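Local coordinates for predicted HD superfamily hydrolase (uncultured Thermotogales bacterium, PDB 2PQ7), which is a predicted metal-dependent hydrolase of the HD superfamily that binds two iron(III) ions in an all-helical HD domain, at residues A[70-73]-A[74-78]; A[95-98]-A[99-103]; A[206-209]-A[210-214]. All coordinates share one frame; numbering follows the deposited sequence.

Overall arrangement
From the N terminus, the chain first supplies His37, His66 and Asp67 to the two-iron site, then reaches contact 1. Residues 70-78 form the short helix 70-76 and its C-terminal turn, next to the metal ligands Asp67 and His80. After helix 80-91, contact 2 (95-103) closes the turn that starts helix 99-111 and packs it on helix 56-65. His112 and Asp132 then complete the metal site. Contact 3 (206-214) comes last, within helix 193-217 at the interface with the second subunit. The three follow in series; none encloses or crosses another. Contacts 2 and 3 lie on opposite sides of the chain's centre, about 46 Å apart between centres.

Contact 1 of 3, residues A[70-73]-A[74-78]; sequences RPHE and ALTGV. With PO4 (phosphate ion), chain E; PO4 (phosphate ion), chain F.
Thr76 folds back onto His72 one turn earlier, and this is the tight part of the contact. With chi1 at 66°, Thr76 OG1 sits between its own backbone N and carbonyl carbon. From there it donates to His72 O at 2.8 Å, from above the carbonyl plane. Thr76 N reaches the same oxygen in the plane, at 2.9 Å, so two bonds grip it. Thr76 CG2 lies over the His72 ring in a CH-pi contact, 3.9 Å from the centroid. The helix ends here. Gly77, with positive phi, gives its N-H to Glu73 O at 2.8 Å, and Val78 N bonds to Thr76 OG1 at 3.1 Å, an ST turn. The short helix 70-76 belongs to the HD domain and lies beside its iron site. Val78 O lies 3.2 Å from Glu73 CB; Glu73 OE1 accepts from the iron ligand His80 and pairs with Arg113. The solvent side is the exposed edge of Ala74 and Leu75, whose side chains meet mainly backbone atoms here. Arg70 turns toward the metal site and two phosphates, probably from the crystallisation liquor. Its NE and NH2 both donate to O3 of one (chain E); NH2 also bonds weakly to O1 of the second (chain F).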
# COMPACT_ATOMS: atom_id res chain seq x y z
N ARG A 70 -13.60 23.90 -1.77
CA ARG A 70 -14.13 22.54 -2.01
C ARG A 70 -15.30 22.20 -1.09
O ARG A 70 -16.31 21.67 -1.53
CB ARG A 70 -13.05 21.45 -1.90
CG ARG A 70 -12.48 21.00 -3.17
CD ARG A 70 -13.44 20.08 -3.85
NE ARG A 70 -12.88 19.55 -5.09
CZ ARG A 70 -13.56 18.81 -5.95
NH1 ARG A 70 -14.82 18.50 -5.72
NH2 ARG A 70 -12.96 18.38 -7.06
N PRO A 71 -15.15 22.48 0.20
CA PRO A 71 -16.29 22.21 1.06
C PRO A 71 -17.53 23.01 0.63
O PRO A 71 -18.63 22.47 0.60
CB PRO A 71 -15.77 22.68 2.44
CG PRO A 71 -14.30 22.45 2.36
CD PRO A 71 -13.94 22.85 0.96
N HIS A 72 -17.33 24.26 0.20
CA HIS A 72 -18.41 25.07 -0.26
C HIS A 72 -19.06 24.48 -1.52
O HIS A 72 -20.29 24.51 -1.62
CB HIS A 72 -17.93 26.50 -0.46
CG HIS A 72 -18.97 27.41 -1.02
ND1 HIS A 72 -19.93 28.02 -0.24
CD2 HIS A 72 -19.19 27.83 -2.29
CE1 HIS A 72 -20.70 28.77 -1.01
NE2 HIS A 72 -20.28 28.67 -2.25
N GLU A 73 -18.25 23.90 -2.40
CA GLU A 73 -18.80 23.25 -3.62
C GLU A 73 -19.65 22.04 -3.23
O GLU A 73 -20.69 21.81 -3.83
CB GLU A 73 -17.68 22.81 -4.56
CG GLU A 73 -18.22 22.14 -5.81
CD GLU A 73 -17.18 21.79 -6.84
OE1 GLU A 73 -16.18 22.48 -6.97
OE2 GLU A 73 -17.40 20.82 -7.58
N ALA A 74 -19.20 21.28 -2.25
CA ALA A 74 -19.95 20.13 -1.78
C ALA A 74 -21.33 20.55 -1.28
O ALA A 74 -22.30 19.79 -1.44
CB ALA A 74 -19.17 19.40 -0.69
N LEU A 75 -21.44 21.74 -0.68
CA LEU A 75 -22.74 22.21 -0.19
C LEU A 75 -23.62 22.86 -1.26
O LEU A 75 -24.87 22.76 -1.21
CB LEU A 75 -22.53 23.21 0.94
CG LEU A 75 -21.79 22.67 2.17
CD1 LEU A 75 -21.67 23.77 3.19
CD2 LEU A 75 -22.46 21.50 2.78
N THR A 76 -23.01 23.55 -2.22
CA THR A 76 -23.75 24.39 -3.16
C THR A 76 -23.74 24.06 -4.65
O THR A 76 -24.58 24.54 -5.41
CB THR A 76 -23.24 25.86 -3.06
OG1 THR A 76 -21.89 25.89 -3.53
CG2 THR A 76 -23.28 26.39 -1.63
N GLY A 77 -22.74 23.30 -5.07
CA GLY A 77 -22.54 23.01 -6.46
C GLY A 77 -21.78 24.11 -7.19
O GLY A 77 -21.59 24.00 -8.38
N VAL A 78 -21.36 25.16 -6.48
CA VAL A 78 -20.62 26.28 -7.08
C VAL A 78 -19.19 25.80 -7.31
O VAL A 78 -18.55 25.27 -6.39
CB VAL A 78 -20.65 27.52 -6.19
CG1 VAL A 78 -19.78 28.60 -6.77
CG2 VAL A 78 -22.10 28.02 -6.02
P PO4 E . -9.57 18.21 -5.70
O1 PO4 E . -10.16 17.16 -6.60
O2 PO4 E . -10.04 17.89 -4.27
O3 PO4 E . -10.16 19.56 -6.13
O4 PO4 E . -8.05 18.05 -5.69
P PO4 F . -9.88 19.14 -9.38
O1 PO4 F . -11.22 18.43 -9.23
O2 PO4 F . -8.76 18.32 -8.78
O3 PO4 F . -9.92 20.52 -8.76
O4 PO4 F . -9.64 19.29 -10.86

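Contact 2 of 3, residues A[95-98]-A[99-103]; sequences MGFD and ISFVA
Phe97 and Phe101 stack at the start of helix 99-111. Phe97 can be followed outward from its backbone. Its CB touches Val102 CG2 at 3.7 Å and also lies near Phe101 CD1. CG comes next and sits about equally far from Phe101 CD1 and CE1. CD1 makes the closest approach, 3.4 Å from Phe101 CE1. It lies over one face of the Phe101 ring, displaced toward the rim. CE1, further out, comes near Phe101 CZ and CE1. The result is an offset stack: the Phe97 and Phe101 ring centroids are 4.5 Å apart and the two planes are 19° apart. Two torsions turn the rings to each other. Phe97 CG stands opposite its carbonyl carbon (chi1 -68°), while Phe101 CG stands opposite its backbone N (chi1 -177°). Between the two rings in sequence lies Asp98, the N-cap of the helix. Its OD1 takes the N-H of Phe101 at 2.9 Å, nearly along the C-O axis. This capping bond satisfies an amide of the first turn, and the carboxylate charge would probably interact favourably with the helix dipole. The first helical bond follows, Val102 N to Asp98 O at 2.9 Å. Val102 CG2 packs against the same carbonyl oxygen, 3.2 Å from Asp98 O. Within the HD domain, the aromatic pair joins the loop after helix 80-91 and the start of helix 99-111 to helix 56-65, since both rings rest on Ile61. Phe97 also packs on Pro12 and Leu92, and Phe101 on Gln57 and Lys58. Leu92 touches Val102 as well.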
# COMPACT_ATOMS: atom_id res chain seq x y z
N MSE A 95 -3.60 41.13 3.33
CA MSE A 95 -2.36 40.65 3.91
C MSE A 95 -1.13 41.33 3.29
O MSE A 95 -0.00 40.88 3.47
CB MSE A 95 -2.32 39.11 3.75
CG MSE A 95 -3.39 38.35 4.56
SE MSE A 95 -3.34 36.51 4.23
CE MSE A 95 -4.23 36.00 5.86
N GLY A 96 -1.37 42.41 2.55
CA GLY A 96 -0.32 43.19 1.95
C GLY A 96 0.27 42.69 0.63
O GLY A 96 1.24 43.25 0.15
N PHE A 97 -0.29 41.63 0.04
CA PHE A 97 0.25 41.19 -1.25
C PHE A 97 -0.18 42.15 -2.36
O PHE A 97 -1.32 42.63 -2.33
CB PHE A 97 -0.25 39.75 -1.53
CG PHE A 97 0.35 38.72 -0.57
CD1 PHE A 97 1.65 38.27 -0.75
CD2 PHE A 97 -0.38 38.24 0.49
CE1 PHE A 97 2.21 37.34 0.11
CE2 PHE A 97 0.17 37.29 1.38
CZ PHE A 97 1.45 36.86 1.17
N ASP A 98 0.72 42.39 -3.31
CA ASP A 98 0.48 43.38 -4.33
C ASP A 98 -0.43 42.86 -5.45
O ASP A 98 -0.70 41.66 -5.53
CB ASP A 98 1.78 44.04 -4.82
CG ASP A 98 2.64 43.18 -5.72
OD1 ASP A 98 2.21 42.16 -6.31
OD2 ASP A 98 3.80 43.61 -5.90
N ILE A 99 -0.89 43.79 -6.28
CA ILE A 99 -1.86 43.47 -7.32
C ILE A 99 -1.41 42.35 -8.24
O ILE A 99 -2.20 41.44 -8.54
CB ILE A 99 -2.20 44.74 -8.15
CG1 ILE A 99 -3.05 45.70 -7.33
CG2 ILE A 99 -2.99 44.39 -9.40
CD1 ILE A 99 -3.28 47.05 -8.00
N SER A 100 -0.19 42.40 -8.71
CA SER A 100 0.29 41.40 -9.64
C SER A 100 0.41 40.05 -8.94
O SER A 100 0.06 39.04 -9.53
CB SER A 100 1.59 41.87 -10.34
OG SER A 100 1.34 43.09 -11.08
N PHE A 101 0.85 40.01 -7.69
CA PHE A 101 0.97 38.76 -6.97
C PHE A 101 -0.39 38.12 -6.84
O PHE A 101 -0.60 36.91 -7.10
CB PHE A 101 1.55 39.03 -5.56
CG PHE A 101 1.78 37.80 -4.74
CD1 PHE A 101 0.75 37.18 -4.09
CD2 PHE A 101 3.07 37.33 -4.56
CE1 PHE A 101 0.98 36.05 -3.29
CE2 PHE A 101 3.29 36.24 -3.78
CZ PHE A 101 2.27 35.60 -3.15
N VAL A 102 -1.33 38.91 -6.31
CA VAL A 102 -2.69 38.41 -6.10
C VAL A 102 -3.34 37.94 -7.42
O VAL A 102 -3.99 36.88 -7.45
CB VAL A 102 -3.56 39.48 -5.41
CG1 VAL A 102 -4.98 39.03 -5.30
CG2 VAL A 102 -2.96 39.89 -4.03
N ALA A 103 -3.15 38.67 -8.52
CA ALA A 103 -3.76 38.27 -9.80
C ALA A 103 -3.18 36.94 -10.24
O ALA A 103 -3.90 36.09 -10.75
CB ALA A 103 -3.54 39.32 -10.81

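Contact 3 of 3, residues A[206-209]-A[210-214]; sequences VVEF and VQRFL
Different first torsions bring Glu208 and Arg212 together. Glu208 CG is trans to its backbone N, whereas Arg212 CG is trans to its carbonyl carbon (chi1 -73°). Glu208 runs out extended, as does Arg212 as far as NE, where chi4 (-85°) turns the guanidinium across the chain. The two lie side by side, pointing the same way. This is an i to i+4 salt bridge along the face of helix 193-217 that meets the second subunit. The grip is side-on: Arg212 NE and NH2 both donate to Glu208 OE2. The NE bond is the shorter and straighter, at 2.9 Å, and uses the anti lone pair of the oxygen. The oxygen lies close to the Arg212 guanidinium plane, but the Glu208 carboxylate itself is turned 38° from that plane. Arg212 NH1 forms a salt bridge with Asp201 of the second subunit, and Phe205 of that subunit packs on both Glu208 and Arg212.

Phe209 and Phe213 lie one turn apart. Phe209 packs on Ile142 and Phe146 of helix 139-147 and on Ala139 of the second subunit; Phe213 packs on Val140 of that subunit. The two rings meet at only one place, Phe209 CE1 to Phe213 CD2 at 4.1 Å. Backbone bonds hold the turns together, such as Phe213 N to Phe209 O at 2.9 Å. On another side of the helix, Gln211 NE2 lies 3.6 Å from Val207 CG1.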
# COMPACT_ATOMS: atom_id res chain seq x y z
N VAL A 206 4.45 2.70 -7.95
CA VAL A 206 3.11 2.13 -8.04
C VAL A 206 3.12 0.84 -8.87
O VAL A 206 2.49 -0.15 -8.46
CB VAL A 206 2.08 3.14 -8.57
CG1 VAL A 206 0.72 2.48 -8.78
CG2 VAL A 206 1.95 4.32 -7.61
N VAL A 207 3.84 0.84 -9.99
CA VAL A 207 3.93 -0.34 -10.84
C VAL A 207 4.57 -1.49 -10.07
O VAL A 207 4.04 -2.61 -10.07
CB VAL A 207 4.68 -0.05 -12.16
CG1 VAL A 207 5.02 -1.34 -12.90
CG2 VAL A 207 3.85 0.90 -13.03
N GLU A 208 5.69 -1.22 -9.41
CA GLU A 208 6.33 -2.24 -8.59
C GLU A 208 5.38 -2.78 -7.51
O GLU A 208 5.35 -3.99 -7.25
CB GLU A 208 7.58 -1.71 -7.92
CG GLU A 208 8.32 -2.79 -7.09
CD GLU A 208 9.63 -2.33 -6.52
OE1 GLU A 208 10.12 -1.25 -6.93
OE2 GLU A 208 10.18 -3.01 -5.65
N PHE A 209 4.62 -1.90 -6.87
CA PHE A 209 3.66 -2.32 -5.86
C PHE A 209 2.68 -3.34 -6.47
O PHE A 209 2.41 -4.38 -5.86
CB PHE A 209 2.87 -1.15 -5.27
CG PHE A 209 2.00 -1.56 -4.11
CD1 PHE A 209 0.77 -2.15 -4.32
CD2 PHE A 209 2.43 -1.39 -2.80
CE1 PHE A 209 -0.00 -2.57 -3.25
CE2 PHE A 209 1.66 -1.79 -1.74
CZ PHE A 209 0.45 -2.38 -1.96
N VAL A 210 2.13 -3.02 -7.63
CA VAL A 210 1.15 -3.88 -8.30
C VAL A 210 1.78 -5.21 -8.70
O VAL A 210 1.19 -6.27 -8.50
CB VAL A 210 0.54 -3.19 -9.53
CG1 VAL A 210 -0.32 -4.16 -10.33
CG2 VAL A 210 -0.29 -2.02 -9.12
N GLN A 211 2.97 -5.15 -9.25
CA GLN A 211 3.66 -6.35 -9.66
C GLN A 211 3.87 -7.26 -8.48
O GLN A 211 3.63 -8.47 -8.58
CB GLN A 211 4.97 -6.00 -10.34
CG GLN A 211 4.78 -5.36 -11.70
CD GLN A 211 6.08 -4.86 -12.31
OE1 GLN A 211 7.06 -4.63 -11.60
NE2 GLN A 211 6.09 -4.68 -13.63
N ARG A 212 4.34 -6.69 -7.36
CA ARG A 212 4.58 -7.45 -6.15
C ARG A 212 3.30 -8.02 -5.58
O ARG A 212 3.28 -9.16 -5.17
CB ARG A 212 5.28 -6.60 -5.08
CG ARG A 212 6.73 -6.32 -5.35
CD ARG A 212 7.35 -5.45 -4.27
NE ARG A 212 8.75 -5.27 -4.56
CZ ARG A 212 9.70 -6.12 -4.22
NH1 ARG A 212 9.42 -7.24 -3.55
NH2 ARG A 212 10.96 -5.88 -4.58
N PHE A 213 2.24 -7.22 -5.54
CA PHE A 213 0.93 -7.65 -5.07
C PHE A 213 0.49 -8.89 -5.84
O PHE A 213 0.14 -9.91 -5.24
CB PHE A 213 -0.10 -6.52 -5.24
CG PHE A 213 -1.41 -6.79 -4.58
CD1 PHE A 213 -2.37 -7.54 -5.22
CD2 PHE A 213 -1.69 -6.29 -3.34
CE1 PHE A 213 -3.59 -7.78 -4.61
CE2 PHE A 213 -2.90 -6.53 -2.71
CZ PHE A 213 -3.85 -7.27 -3.35
N LEU A 214 0.55 -8.79 -7.15
CA LEU A 214 0.15 -9.92 -8.00
C LEU A 214 1.04 -11.14 -7.84
O LEU A 214 0.55 -12.27 -7.79
CB LEU A 214 0.12 -9.48 -9.45
CG LEU A 214 -0.97 -8.45 -9.78
CD1 LEU A 214 -0.77 -7.93 -11.18
CD2 LEU A 214 -2.36 -9.03 -9.62